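Local structure of probable enoyl-CoA hydratase/isomerase (Pseudomonas aeruginosa PAO1, 5WYD) at the interface of chains A and B. The protein belongs to the crotonase superfamily and functions in biosynthesis of the diffusible signal factor, probably as an enoyl-CoA hydratase acting on acyl-thioester substrates. Sequence-based numbering; all coordinates share one arbitrary frame. Chains: chain A/B, Probable enoyl-CoA hydratase/isomerase.

Contact 1: the interface of chains A and B. Residues chain A 132, 223, 226-227, 230; chain B 167-168, 171, 175.
B:Lys171 reaches across to A:Ile226, A:Gln227 and A:Asp132, a worked example of a lysine whose stem serves packing and whose tip serves charge. From CB, CG lies anti to the carbonyl carbon (chi1 -67°), and the extended chain beyond it spans the gap to chain A. CG meets the CD1 methyl of A:Ile226 at 3.8 Å. CD lies 3.6 Å from CB of A:Asp132, whose side chain crosses the lysine nearly at a right angle. CE touches the other branch of A:Ile226, its CG2, at 3.8 Å. At the tip, NZ of B:Lys171 gives a hydrogen bond of 2.8 Å to the carboxylate oxygen OD1 of A:Asp132, met from above the carboxylate plane. NZ of B:Lys171 gives another of 2.9 Å to the amide oxygen OE1 of A:Gln227. The first is also a salt bridge and would offset charge at this ammonium group, which has A:Lys223 and A:Arg230 for neighbours. B:Glu167, one turn earlier, is gripped side-on by A:Arg230: NE donates to OE1 at 2.9 Å, almost straight at 171° and on the syn lone pair, while NH2 reaches OE2 at 2.8 Å, more bent. Beyond the lysine, B:Leu175 extends the apolar stripe against A:Ile226. The site sets helix 167-176 of chain B against the end of helix 216-226, helix 228-231 and the turn before strand 133-137 of chain A.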
ATOM      1  N   ASP A 132      11.611   4.756 -21.223  1.00 25.13           N
ATOM      2  CA  ASP A 132      11.208   3.354 -21.140  1.00 30.63           C
ATOM      3  C   ASP A 132      12.341   2.395 -21.492  1.00 29.02           C
ATOM      4  O   ASP A 132      12.549   1.395 -20.798  1.00 32.96           O
ATOM      5  CB  ASP A 132      10.029   3.071 -22.061  1.00 29.96           C
ATOM      6  CG  ASP A 132       8.859   3.930 -21.763  1.00 35.98           C
ATOM      7  OD1 ASP A 132       8.596   4.220 -20.572  1.00 44.31           O
ATOM      8  OD2 ASP A 132       8.165   4.278 -22.722  1.00 49.49           O
ATOM      9  N   LYS A 223       0.809   1.260 -21.630  1.00 23.82           N
ATOM     10  CA  LYS A 223       2.024   1.696 -20.946  1.00 16.84           C
ATOM     11  C   LYS A 223       1.817   1.983 -19.467  1.00 26.84           C
ATOM     12  O   LYS A 223       2.659   1.554 -18.660  1.00 34.87           O
ATOM     13  CB  LYS A 223       2.576   2.944 -21.633  1.00 21.07           C
ATOM     14  CG  LYS A 223       3.867   3.485 -21.023  1.00 24.82           C
ATOM     15  CD  LYS A 223       4.277   4.759 -21.736  1.00 29.06           C
ATOM     16  CE  LYS A 223       5.616   5.311 -21.268  1.00 39.02           C
ATOM     17  NZ  LYS A 223       5.621   5.792 -19.866  1.00 52.71           N
ATOM     18  N   ILE A 226       2.030  -1.332 -17.278  1.00 28.27           N
ATOM     19  CA  ILE A 226       3.350  -1.858 -16.966  1.00 28.39           C
ATOM     20  C   ILE A 226       3.931  -1.085 -15.809  1.00 20.59           C
ATOM     21  O   ILE A 226       4.498  -1.663 -14.886  1.00 17.95           O
ATOM     22  CB  ILE A 226       4.267  -1.768 -18.199  1.00 31.83           C
ATOM     23  CG1 ILE A 226       3.648  -2.567 -19.358  1.00 11.79           C
ATOM     24  CG2 ILE A 226       5.685  -2.209 -17.818  1.00 15.23           C
ATOM     25  CD1 ILE A 226       4.422  -2.512 -20.633  1.00 24.57           C
ATOM     26  N   GLN A 227       3.692   0.217 -15.780  1.00 37.54           N
ATOM     27  CA  GLN A 227       4.246   1.054 -14.734  1.00 32.00           C
ATOM     28  C   GLN A 227       3.338   1.135 -13.522  1.00 36.73           C
ATOM     29  O   GLN A 227       3.617   1.915 -12.605  1.00 55.73           O
ATOM     30  CB  GLN A 227       4.496   2.453 -15.278  1.00 29.58           C
ATOM     31  CG  GLN A 227       5.445   2.454 -16.413  1.00 29.46           C
ATOM     32  CD  GLN A 227       5.788   3.850 -16.894  1.00 33.97           C
ATOM     33  OE1 GLN A 227       6.881   4.083 -17.385  1.00 39.41           O
ATOM     34  NE2 GLN A 227       4.880   4.790 -16.703  1.00 26.04           N
ATOM     35  N   ARG A 230       4.810   0.597  -9.842  1.00 18.03           N
ATOM     36  CA  ARG A 230       5.449   1.685  -9.101  1.00 34.85           C
ATOM     37  C   ARG A 230       4.458   2.364  -8.171  1.00 26.02           C
ATOM     38  O   ARG A 230       4.813   2.789  -7.073  1.00 38.14           O
ATOM     39  CB  ARG A 230       6.057   2.733 -10.021  1.00 21.49           C
ATOM     40  CG  ARG A 230       6.858   2.183 -11.129  1.00 31.47           C
ATOM     41  CD  ARG A 230       7.485   3.298 -11.913  1.00 29.15           C
ATOM     42  NE  ARG A 230       8.259   2.753 -13.011  1.00 30.64           N
ATOM     43  CZ  ARG A 230       9.053   3.464 -13.797  1.00 33.51           C
ATOM     44  NH1 ARG A 230       9.199   4.758 -13.590  1.00 38.72           N
ATOM     45  NH2 ARG A 230       9.702   2.879 -14.791  1.00 36.22           N
TER
ATOM     46  N   GLU B 167      10.795  -3.746 -16.321  1.00 19.52           N
ATOM     47  CA  GLU B 167       9.949  -2.953 -17.202  1.00 24.48           C
ATOM     48  C   GLU B 167      10.547  -2.779 -18.592  1.00 29.53           C
ATOM     49  O   GLU B 167       9.826  -2.860 -19.597  1.00 27.22           O
ATOM     50  CB  GLU B 167       9.700  -1.591 -16.577  1.00 19.32           C
ATOM     51  CG  GLU B 167       8.915  -1.657 -15.304  1.00 27.38           C
ATOM     52  CD  GLU B 167       8.497  -0.287 -14.839  1.00 27.96           C
ATOM     53  OE1 GLU B 167       8.341  -0.079 -13.614  1.00 31.34           O
ATOM     54  OE2 GLU B 167       8.359   0.594 -15.707  1.00 27.53           O
ATOM     55  N   GLY B 168      11.847  -2.502 -18.673  1.00 15.32           N
ATOM     56  CA  GLY B 168      12.427  -2.174 -19.967  1.00 19.71           C
ATOM     57  C   GLY B 168      12.274  -3.293 -20.970  1.00 22.38           C
ATOM     58  O   GLY B 168      11.667  -3.115 -22.029  1.00 26.76           O
ATOM     59  N   LYS B 171       8.607  -3.910 -21.857  1.00 36.69           N
ATOM     60  CA  LYS B 171       8.016  -2.947 -22.778  1.00 29.67           C
ATOM     61  C   LYS B 171       8.355  -3.266 -24.231  1.00 32.77           C
ATOM     62  O   LYS B 171       7.500  -3.167 -25.120  1.00 31.84           O
ATOM     63  CB  LYS B 171       8.502  -1.561 -22.392  1.00 30.19           C
ATOM     64  CG  LYS B 171       7.940  -1.155 -21.056  1.00 29.00           C
ATOM     65  CD  LYS B 171       8.361   0.238 -20.628  1.00 40.71           C
ATOM     66  CE  LYS B 171       7.764   0.651 -19.295  1.00 30.42           C
ATOM     67  NZ  LYS B 171       8.272   1.994 -18.904  1.00 39.25           N
ATOM     68  N   LEU B 175       5.243  -3.585 -26.111  1.00 26.27           N
ATOM     69  CA  LEU B 175       5.098  -2.342 -26.870  1.00 25.96           C
ATOM     70  C   LEU B 175       5.760  -2.414 -28.235  1.00 15.07           C
ATOM     71  O   LEU B 175       5.214  -1.883 -29.196  1.00 13.27           O
ATOM     72  CB  LEU B 175       5.605  -1.140 -26.076  1.00 14.82           C
ATOM     73  CG  LEU B 175       4.563  -0.453 -25.150  1.00 19.84           C
ATOM     74  CD1 LEU B 175       3.813  -1.395 -24.287  1.00 11.27           C
ATOM     75  CD2 LEU B 175       5.226   0.617 -24.295  1.00  9.70           C
TER

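Contact 2: the interface of chains A and B. Residues chain A 241, 245; chain B 83, 91, 95, 151-152, 154.
Helix 238-249, among the C-terminal helices of this crotonase-fold subunit, drives the phenyl ring of A:Phe245 into a pocket of chain B formed by B:Leu151, B:Leu152, B:Cys154, B:Phe83 and helix 88-106. The example shows how one ring can be held on both faces and along its rim. CB of B:Cys154 sits over one face, 4.0 Å from the ring centroid in a CH-pi contact, and the methyl of B:Ala95 approaches the same face 3.9 Å from CD1. On the opposite face the CD1 methyl of B:Leu151 lies 3.8 Å from CE2. B:Leu152 takes the rim: its CD1 is level with the ring and packs tightly on CB of A:Phe245 at 3.3 Å. The phenylalanine's CG points away from its backbone N (chi1 174°), which sends the ring outward from the helix until its CZ comes over the CZ corner of B:Phe83 at 3.3 Å. The two rings approach from opposite directions with planes about 44° apart. One helical turn earlier, the carboxylate of A:Glu241 rests on the backbone of B:Cys154, OE1 lying 3.7 Å from its carbonyl carbon.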
ATOM      1  N   GLU A 241      -6.721  -4.206 -15.458  1.00 25.69           N
ATOM      2  CA  GLU A 241      -6.212  -4.660 -16.741  1.00 26.30           C
ATOM      3  C   GLU A 241      -7.364  -5.212 -17.559  1.00 27.87           C
ATOM      4  O   GLU A 241      -7.578  -4.798 -18.699  1.00 27.58           O
ATOM      5  CB  GLU A 241      -5.127  -5.725 -16.552  1.00 30.30           C
ATOM      6  CG  GLU A 241      -4.371  -6.162 -17.844  1.00 33.36           C
ATOM      7  CD  GLU A 241      -3.465  -7.373 -17.628  1.00 35.99           C
ATOM      8  OE1 GLU A 241      -3.912  -8.283 -16.924  1.00 21.18           O
ATOM      9  OE2 GLU A 241      -2.295  -7.391 -18.086  1.00 33.51           O
ATOM     10  N   PHE A 245      -8.766  -3.548 -21.113  1.00 40.55           N
ATOM     11  CA  PHE A 245      -8.889  -4.424 -22.267  1.00 38.31           C
ATOM     12  C   PHE A 245     -10.263  -4.311 -22.892  1.00 43.81           C
ATOM     13  O   PHE A 245     -10.394  -4.218 -24.118  1.00 40.56           O
ATOM     14  CB  PHE A 245      -8.627  -5.849 -21.821  1.00 24.93           C
ATOM     15  CG  PHE A 245      -8.847  -6.868 -22.871  1.00 37.47           C
ATOM     16  CD1 PHE A 245     -10.088  -7.455 -23.027  1.00 28.77           C
ATOM     17  CD2 PHE A 245      -7.802  -7.287 -23.664  1.00 37.27           C
ATOM     18  CE1 PHE A 245     -10.287  -8.409 -23.955  1.00 36.04           C
ATOM     19  CE2 PHE A 245      -8.006  -8.252 -24.613  1.00 50.40           C
ATOM     20  CZ  PHE A 245      -9.250  -8.811 -24.758  1.00 34.17           C
TER
ATOM     21  N   PHE B  83     -12.162 -14.480 -29.371  1.00 86.07           N
ATOM     22  CA  PHE B  83     -12.074 -13.028 -29.520  1.00 79.79           C
ATOM     23  C   PHE B  83     -12.545 -12.540 -30.871  1.00 78.00           C
ATOM     24  O   PHE B  83     -12.189 -11.431 -31.278  1.00 51.40           O
ATOM     25  CB  PHE B  83     -10.666 -12.501 -29.260  1.00 64.45           C
ATOM     26  CG  PHE B  83     -10.342 -12.363 -27.818  1.00 67.80           C
ATOM     27  CD1 PHE B  83     -11.330 -12.005 -26.917  1.00 51.04           C
ATOM     28  CD2 PHE B  83      -9.063 -12.577 -27.356  1.00 77.12           C
ATOM     29  CE1 PHE B  83     -11.052 -11.873 -25.582  1.00 49.93           C
ATOM     30  CE2 PHE B  83      -8.777 -12.447 -26.018  1.00 73.53           C
ATOM     31  CZ  PHE B  83      -9.774 -12.098 -25.130  1.00 64.93           C
ATOM     32  N   ALA B  91     -15.887 -10.539 -25.339  1.00 51.04           N
ATOM     33  CA  ALA B  91     -14.524 -10.170 -24.984  1.00 45.71           C
ATOM     34  C   ALA B  91     -14.379  -9.974 -23.483  1.00 33.95           C
ATOM     35  O   ALA B  91     -13.371 -10.374 -22.892  1.00 46.74           O
ATOM     36  CB  ALA B  91     -14.126  -8.908 -25.745  1.00 49.05           C
ATOM     37  N   ALA B  95     -11.955 -12.282 -21.156  1.00 39.58           N
ATOM     38  CA  ALA B  95     -10.882 -11.763 -20.316  1.00 39.45           C
ATOM     39  C   ALA B  95     -11.034 -12.265 -18.893  1.00 42.47           C
ATOM     40  O   ALA B  95     -10.045 -12.582 -18.223  1.00 57.10           O
ATOM     41  CB  ALA B  95     -10.865 -10.239 -20.342  1.00 45.06           C
ATOM     42  N   LEU B 151      -4.894  -5.168 -28.914  1.00 57.54           N
ATOM     43  CA  LEU B 151      -5.411  -5.724 -27.677  1.00 51.67           C
ATOM     44  C   LEU B 151      -4.260  -5.823 -26.690  1.00 50.69           C
ATOM     45  O   LEU B 151      -3.129  -6.060 -27.089  1.00 78.46           O
ATOM     46  CB  LEU B 151      -6.063  -7.085 -27.924  1.00 48.71           C
ATOM     47  CG  LEU B 151      -7.356  -7.160 -28.753  1.00 57.56           C
ATOM     48  CD1 LEU B 151      -8.450  -6.477 -27.919  1.00 62.88           C
ATOM     49  CD2 LEU B 151      -7.326  -6.581 -30.151  1.00 59.85           C
ATOM     50  N   LEU B 152      -4.493  -5.463 -25.453  1.00 39.72           N
ATOM     51  CA  LEU B 152      -3.482  -5.669 -24.432  1.00 38.69           C
ATOM     52  C   LEU B 152      -3.532  -7.107 -23.882  1.00 39.34           C
ATOM     53  O   LEU B 152      -4.514  -7.831 -24.088  1.00 34.15           O
ATOM     54  CB  LEU B 152      -3.668  -4.603 -23.364  1.00 43.70           C
ATOM     55  CG  LEU B 152      -5.030  -4.460 -22.707  1.00 26.01           C
ATOM     56  CD1 LEU B 152      -5.342  -5.665 -21.843  1.00 38.51           C
ATOM     57  CD2 LEU B 152      -5.032  -3.167 -21.927  1.00 31.90           C
ATOM     58  N   CYS B 154      -4.537  -9.636 -21.421  1.00 27.73           N
ATOM     59  CA  CYS B 154      -5.549  -9.561 -20.381  1.00 30.42           C
ATOM     60  C   CYS B 154      -5.350 -10.657 -19.368  1.00 29.83           C
ATOM     61  O   CYS B 154      -6.184 -10.838 -18.480  1.00 30.03           O
ATOM     62  CB  CYS B 154      -6.968  -9.685 -20.943  1.00 38.55           C
ATOM     63  SG  CYS B 154      -7.367 -11.318 -21.660  1.00 35.65           S
TER

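Contact 3: the interface of chains A and B. Residues chain A 221-222, 225, 241, 244-245, 248; chain B 152, 158.
B:Leu152, from a loop of the crotonase fold, inserts between helices 216-226 and 238-249 of chain A, a small knob-into-groove contact in which A:Ile222, A:Leu225 and A:Leu248 join A:Phe245 around it. Among the apolar contacts, the base of the leucine lies on A:Ile222, CB to CG1 at 3.6 Å, the two side chains running antiparallel alongside one another. The CD2 branch goes deeper into the groove, 3.7 Å from CD1 of A:Leu248 and 3.8 Å from CD1 of A:Leu225, whose side chain stands roughly at right angles to it. A chi1 of 55° brings CG in between the backbone N and the carbonyl carbon; from there CD2 faces A:Leu225 and A:Leu248, and CD1 faces A:Phe245. A second apolar touch joins CB of A:Leu225 to CB of B:Thr158 at 3.9 Å. The polar link is at the start of helix 157-165, where the backbone N of B:Thr158 donates to the carboxylate OE2 of A:Glu241 at 3.0 Å (150° at H). It meets this oxygen nearly in line with its C-O bond. The helix dipole may favour the negative charge there. The threonine hydroxyl is modelled implausibly close to the same oxygen, and its role is doubtful.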
ATOM      1  N   THR A 221      -2.698   3.289 -23.580  1.00 44.39           N
ATOM      2  CA  THR A 221      -3.352   2.654 -22.440  1.00 43.80           C
ATOM      3  C   THR A 221      -2.479   1.592 -21.782  1.00 41.50           C
ATOM      4  O   THR A 221      -2.461   1.478 -20.549  1.00 33.41           O
ATOM      5  CB  THR A 221      -4.673   2.052 -22.896  1.00 63.13           C
ATOM      6  OG1 THR A 221      -4.419   0.827 -23.595  1.00 60.25           O
ATOM      7  CG2 THR A 221      -5.422   3.039 -23.797  1.00 52.67           C
ATOM      8  N   ILE A 222      -1.795   0.773 -22.586  1.00 30.08           N
ATOM      9  CA  ILE A 222      -1.018  -0.317 -22.016  1.00 29.75           C
ATOM     10  C   ILE A 222       0.139   0.205 -21.171  1.00 26.77           C
ATOM     11  O   ILE A 222       0.402  -0.306 -20.077  1.00 32.49           O
ATOM     12  CB  ILE A 222      -0.504  -1.231 -23.133  1.00 24.85           C
ATOM     13  CG1 ILE A 222      -1.661  -1.710 -23.990  1.00 39.13           C
ATOM     14  CG2 ILE A 222       0.203  -2.396 -22.493  1.00 19.14           C
ATOM     15  CD1 ILE A 222      -1.232  -2.613 -25.115  1.00 36.66           C
ATOM     16  N   LEU A 225      -0.120   0.493 -17.434  1.00 30.45           N
ATOM     17  CA  LEU A 225      -0.259  -0.768 -16.718  1.00 26.93           C
ATOM     18  C   LEU A 225       1.088  -1.343 -16.338  1.00 24.67           C
ATOM     19  O   LEU A 225       1.309  -1.718 -15.179  1.00 32.27           O
ATOM     20  CB  LEU A 225      -1.001  -1.768 -17.586  1.00 12.59           C
ATOM     21  CG  LEU A 225      -2.452  -1.383 -17.806  1.00 35.02           C
ATOM     22  CD1 LEU A 225      -3.187  -2.447 -18.640  1.00  7.18           C
ATOM     23  CD2 LEU A 225      -3.109  -1.164 -16.434  1.00 10.71           C
ATOM     24  N   GLU A 241      -6.721  -4.206 -15.458  1.00 25.69           N
ATOM     25  CA  GLU A 241      -6.212  -4.660 -16.741  1.00 26.30           C
ATOM     26  C   GLU A 241      -7.364  -5.212 -17.559  1.00 27.87           C
ATOM     27  O   GLU A 241      -7.578  -4.798 -18.699  1.00 27.58           O
ATOM     28  CB  GLU A 241      -5.127  -5.725 -16.552  1.00 30.30           C
ATOM     29  CG  GLU A 241      -4.371  -6.162 -17.844  1.00 33.36           C
ATOM     30  CD  GLU A 241      -3.465  -7.373 -17.628  1.00 35.99           C
ATOM     31  OE1 GLU A 241      -3.912  -8.283 -16.924  1.00 21.18           O
ATOM     32  OE2 GLU A 241      -2.295  -7.391 -18.086  1.00 33.51           O
ATOM     33  N   ARG A 244      -9.557  -2.241 -18.832  1.00 32.96           N
ATOM     34  CA  ARG A 244      -9.003  -1.451 -19.919  1.00 33.94           C
ATOM     35  C   ARG A 244      -9.039  -2.248 -21.211  1.00 40.42           C
ATOM     36  O   ARG A 244      -9.343  -1.709 -22.282  1.00 56.60           O
ATOM     37  CB  ARG A 244      -7.580  -0.997 -19.561  1.00 30.93           C
ATOM     38  CG  ARG A 244      -7.498  -0.218 -18.232  1.00 34.83           C
ATOM     39  CD  ARG A 244      -6.190   0.542 -18.017  1.00 40.63           C
ATOM     40  NE  ARG A 244      -6.130   1.767 -18.810  1.00 67.34           N
ATOM     41  CZ  ARG A 244      -5.266   2.762 -18.612  1.00 67.49           C
ATOM     42  NH1 ARG A 244      -4.379   2.695 -17.627  1.00 69.44           N
ATOM     43  NH2 ARG A 244      -5.287   3.832 -19.396  1.00 61.03           N
ATOM     44  N   PHE A 245      -8.766  -3.548 -21.113  1.00 40.55           N
ATOM     45  CA  PHE A 245      -8.889  -4.424 -22.267  1.00 38.31           C
ATOM     46  C   PHE A 245     -10.263  -4.311 -22.892  1.00 43.81           C
ATOM     47  O   PHE A 245     -10.394  -4.218 -24.118  1.00 40.56           O
ATOM     48  CB  PHE A 245      -8.627  -5.849 -21.821  1.00 24.93           C
ATOM     49  CG  PHE A 245      -8.847  -6.868 -22.871  1.00 37.47           C
ATOM     50  CD1 PHE A 245     -10.088  -7.455 -23.027  1.00 28.77           C
ATOM     51  CD2 PHE A 245      -7.802  -7.287 -23.664  1.00 37.27           C
ATOM     52  CE1 PHE A 245     -10.287  -8.409 -23.955  1.00 36.04           C
ATOM     53  CE2 PHE A 245      -8.006  -8.252 -24.613  1.00 50.40           C
ATOM     54  CZ  PHE A 245      -9.250  -8.811 -24.758  1.00 34.17           C
ATOM     55  N   LEU A 248     -10.492  -1.017 -24.637  1.00 39.59           N
ATOM     56  CA  LEU A 248      -9.856  -1.002 -25.939  1.00 53.01           C
ATOM     57  C   LEU A 248     -10.768  -1.673 -26.937  1.00 67.56           C
ATOM     58  O   LEU A 248     -11.155  -1.042 -27.925  1.00 64.21           O
ATOM     59  CB  LEU A 248      -8.501  -1.703 -25.883  1.00 36.70           C
ATOM     60  CG  LEU A 248      -7.421  -0.856 -25.222  1.00 48.72           C
ATOM     61  CD1 LEU A 248      -6.118  -1.594 -25.090  1.00 59.78           C
ATOM     62  CD2 LEU A 248      -7.192   0.372 -26.055  1.00 56.83           C
TER
ATOM     63  N   LEU B 152      -4.493  -5.463 -25.453  1.00 39.72           N
ATOM     64  CA  LEU B 152      -3.482  -5.669 -24.432  1.00 38.69           C
ATOM     65  C   LEU B 152      -3.532  -7.107 -23.882  1.00 39.34           C
ATOM     66  O   LEU B 152      -4.514  -7.831 -24.088  1.00 34.15           O
ATOM     67  CB  LEU B 152      -3.668  -4.603 -23.364  1.00 43.70           C
ATOM     68  CG  LEU B 152      -5.030  -4.460 -22.707  1.00 26.01           C
ATOM     69  CD1 LEU B 152      -5.342  -5.665 -21.843  1.00 38.51           C
ATOM     70  CD2 LEU B 152      -5.032  -3.167 -21.927  1.00 31.90           C
ATOM     71  N   THR B 158       0.658  -7.821 -18.417  1.00 23.08           N
ATOM     72  CA  THR B 158       1.188  -6.497 -18.121  1.00 30.16           C
ATOM     73  C   THR B 158       1.864  -6.476 -16.768  1.00 32.59           C
ATOM     74  O   THR B 158       2.794  -5.699 -16.553  1.00 26.35           O
ATOM     75  CB  THR B 158       0.089  -5.451 -18.122  1.00 30.35           C
ATOM     76  OG1 THR B 158      -0.902  -5.834 -17.168  1.00 31.56           O
ATOM     77  CG2 THR B 158      -0.546  -5.324 -19.507  1.00 28.48           C
TER

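Contact 4: the interface of chains A and B. Residues chain A 207, 210, 214; chain B 172, 176, 178.
A:Leu207 and B:Cys176 meet in a small patch of the interface, where helix 200-211 of chain A faces the end of helix 167-176 of chain B. It illustrates how methyl, sulfur and methylene groups can make much of a peripheral contact. The CD2 methyl of A:Leu207 lies 3.4 Å from the thiol sulfur SG of B:Cys176. The leucine's CG is turned away from its backbone N (chi1 -172°), which extends the side chain toward chain B. The other branch of A:Leu207, CD1, faces the aliphatic CD of B:Arg172 at 4.3 Å, a looser touch.

Contacts between aliphatic and charged groups follow. The stem of A:Lys210 crosses B:Glu178 at about a right angle, with CE 3.4 Å from the carboxylate oxygen OE2; the still shorter approach of CD is doubtful. A bend at chi4 (-43°) keeps the ammonium NZ of A:Lys210 4.7 Å from OE2 of B:Glu178, and at that distance any attraction between the opposite charges would be weaker than in a close ion pair. Within chain B, the carboxylate of B:Glu178 is paired with B:Arg172 in a salt bridge whose modelled length is too short to trust.

Polar groups of chain A close the edge. The amide NE2 of A:Gln214 donates to the backbone oxygen of A:Lys210 at 2.9 Å, approaching 38° above the carbonyl plane. The same nitrogen passes 3.2 Å from the carbonyl oxygen of B:Cys176, almost as close to its carbonyl carbon.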
ATOM      1  N   LEU A 207      14.466   1.304 -33.758  1.00 35.70           N
ATOM      2  CA  LEU A 207      13.615   0.648 -32.770  1.00 47.53           C
ATOM      3  C   LEU A 207      12.309   1.414 -32.628  1.00 42.48           C
ATOM      4  O   LEU A 207      11.227   0.817 -32.600  1.00 37.60           O
ATOM      5  CB  LEU A 207      14.325   0.571 -31.408  1.00 42.98           C
ATOM      6  CG  LEU A 207      13.731  -0.231 -30.224  1.00 31.96           C
ATOM      7  CD1 LEU A 207      14.721  -0.290 -29.049  1.00 39.75           C
ATOM      8  CD2 LEU A 207      12.377   0.186 -29.716  1.00 17.34           C
ATOM      9  N   LYS A 210       9.566   0.590 -35.053  1.00 36.57           N
ATOM     10  CA  LYS A 210       8.827  -0.655 -34.848  1.00 50.37           C
ATOM     11  C   LYS A 210       7.582  -0.448 -33.993  1.00 49.35           C
ATOM     12  O   LYS A 210       6.573  -1.139 -34.186  1.00 47.02           O
ATOM     13  CB  LYS A 210       9.733  -1.713 -34.206  1.00 54.72           C
ATOM     14  CG  LYS A 210      10.944  -2.147 -35.023  1.00 59.53           C
ATOM     15  CD  LYS A 210      11.790  -3.100 -34.175  1.00 65.52           C
ATOM     16  CE  LYS A 210      13.120  -3.523 -34.799  1.00 76.12           C
ATOM     17  NZ  LYS A 210      13.077  -3.876 -36.244  1.00 88.08           N
ATOM     18  N   GLN A 214       2.471  -1.164 -33.872  1.00 45.37           N
ATOM     19  CA  GLN A 214       1.449  -1.549 -32.919  1.00 25.44           C
ATOM     20  C   GLN A 214       0.459  -0.416 -32.779  1.00 32.82           C
ATOM     21  O   GLN A 214       0.810   0.757 -32.933  1.00 39.26           O
ATOM     22  CB  GLN A 214       2.069  -1.829 -31.564  1.00 47.39           C
ATOM     23  CG  GLN A 214       2.855  -3.106 -31.475  1.00 43.85           C
ATOM     24  CD  GLN A 214       3.977  -3.096 -32.478  1.00 41.18           C
ATOM     25  OE1 GLN A 214       3.810  -3.588 -33.582  1.00 39.65           O
ATOM     26  NE2 GLN A 214       5.108  -2.487 -32.124  1.00 43.64           N
TER
ATOM     27  N   ARG B 172       9.594  -3.650 -24.498  1.00 29.19           N
ATOM     28  CA  ARG B 172       9.954  -3.942 -25.872  1.00 23.46           C
ATOM     29  C   ARG B 172       9.127  -5.099 -26.418  1.00 30.72           C
ATOM     30  O   ARG B 172       8.512  -4.975 -27.484  1.00 19.82           O
ATOM     31  CB  ARG B 172      11.450  -4.198 -25.946  1.00 36.63           C
ATOM     32  CG  ARG B 172      12.037  -4.203 -27.335  1.00 60.92           C
ATOM     33  CD  ARG B 172      13.552  -3.991 -27.255  1.00 57.04           C
ATOM     34  NE  ARG B 172      14.265  -4.591 -28.376  1.00 50.06           N
ATOM     35  CZ  ARG B 172      15.256  -5.458 -28.205  1.00 66.48           C
ATOM     36  NH1 ARG B 172      15.628  -5.777 -26.981  1.00 53.45           N
ATOM     37  NH2 ARG B 172      15.869  -6.014 -29.242  1.00 82.56           N
ATOM     38  N   CYS B 176       6.953  -2.989 -28.341  1.00 22.74           N
ATOM     39  CA  CYS B 176       7.579  -3.046 -29.660  1.00 33.28           C
ATOM     40  C   CYS B 176       7.244  -4.316 -30.414  1.00 39.95           C
ATOM     41  O   CYS B 176       7.625  -4.440 -31.583  1.00 45.72           O
ATOM     42  CB  CYS B 176       9.088  -2.911 -29.553  1.00 28.58           C
ATOM     43  SG  CYS B 176       9.489  -1.421 -28.730  1.00 54.82           S
ATOM     44  N   GLU B 178       8.300  -7.482 -29.999  1.00 44.13           N
ATOM     45  CA  GLU B 178       9.535  -8.174 -30.332  1.00 47.16           C
ATOM     46  C   GLU B 178       9.590  -9.507 -29.600  1.00 50.98           C
ATOM     47  O   GLU B 178       9.407  -9.560 -28.373  1.00 34.21           O
ATOM     48  CB  GLU B 178      10.744  -7.302 -30.002  1.00 41.91           C
ATOM     49  CG  GLU B 178      10.846  -6.107 -30.938  1.00 57.35           C
ATOM     50  CD  GLU B 178      12.179  -5.418 -30.818  1.00 60.81           C
ATOM     51  OE1 GLU B 178      12.911  -5.786 -29.890  1.00 54.89           O
ATOM     52  OE2 GLU B 178      12.505  -4.541 -31.642  1.00 69.94           O
TER

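The four contacts are patches of one A–B interface. Contacts 2 and 3 have C-alpha centres about 7 Å apart and share A:Glu241, A:Phe245 and B:Leu152, so helix 238-249 serves both. Contact 1 lies about 12 Å from contact 3, joined through helix 216-226 of chain A, and about 13 Å from contact 4, joined through helix 167-176 of chain B. Contacts 2 and 4 are the farthest apart, about 19 Å. Each chain offers different elements, and the whole interface is not an exact two-fold. With six copies in the deposited assembly, this suits neighbouring subunits within a trimer, as crotonases commonly form.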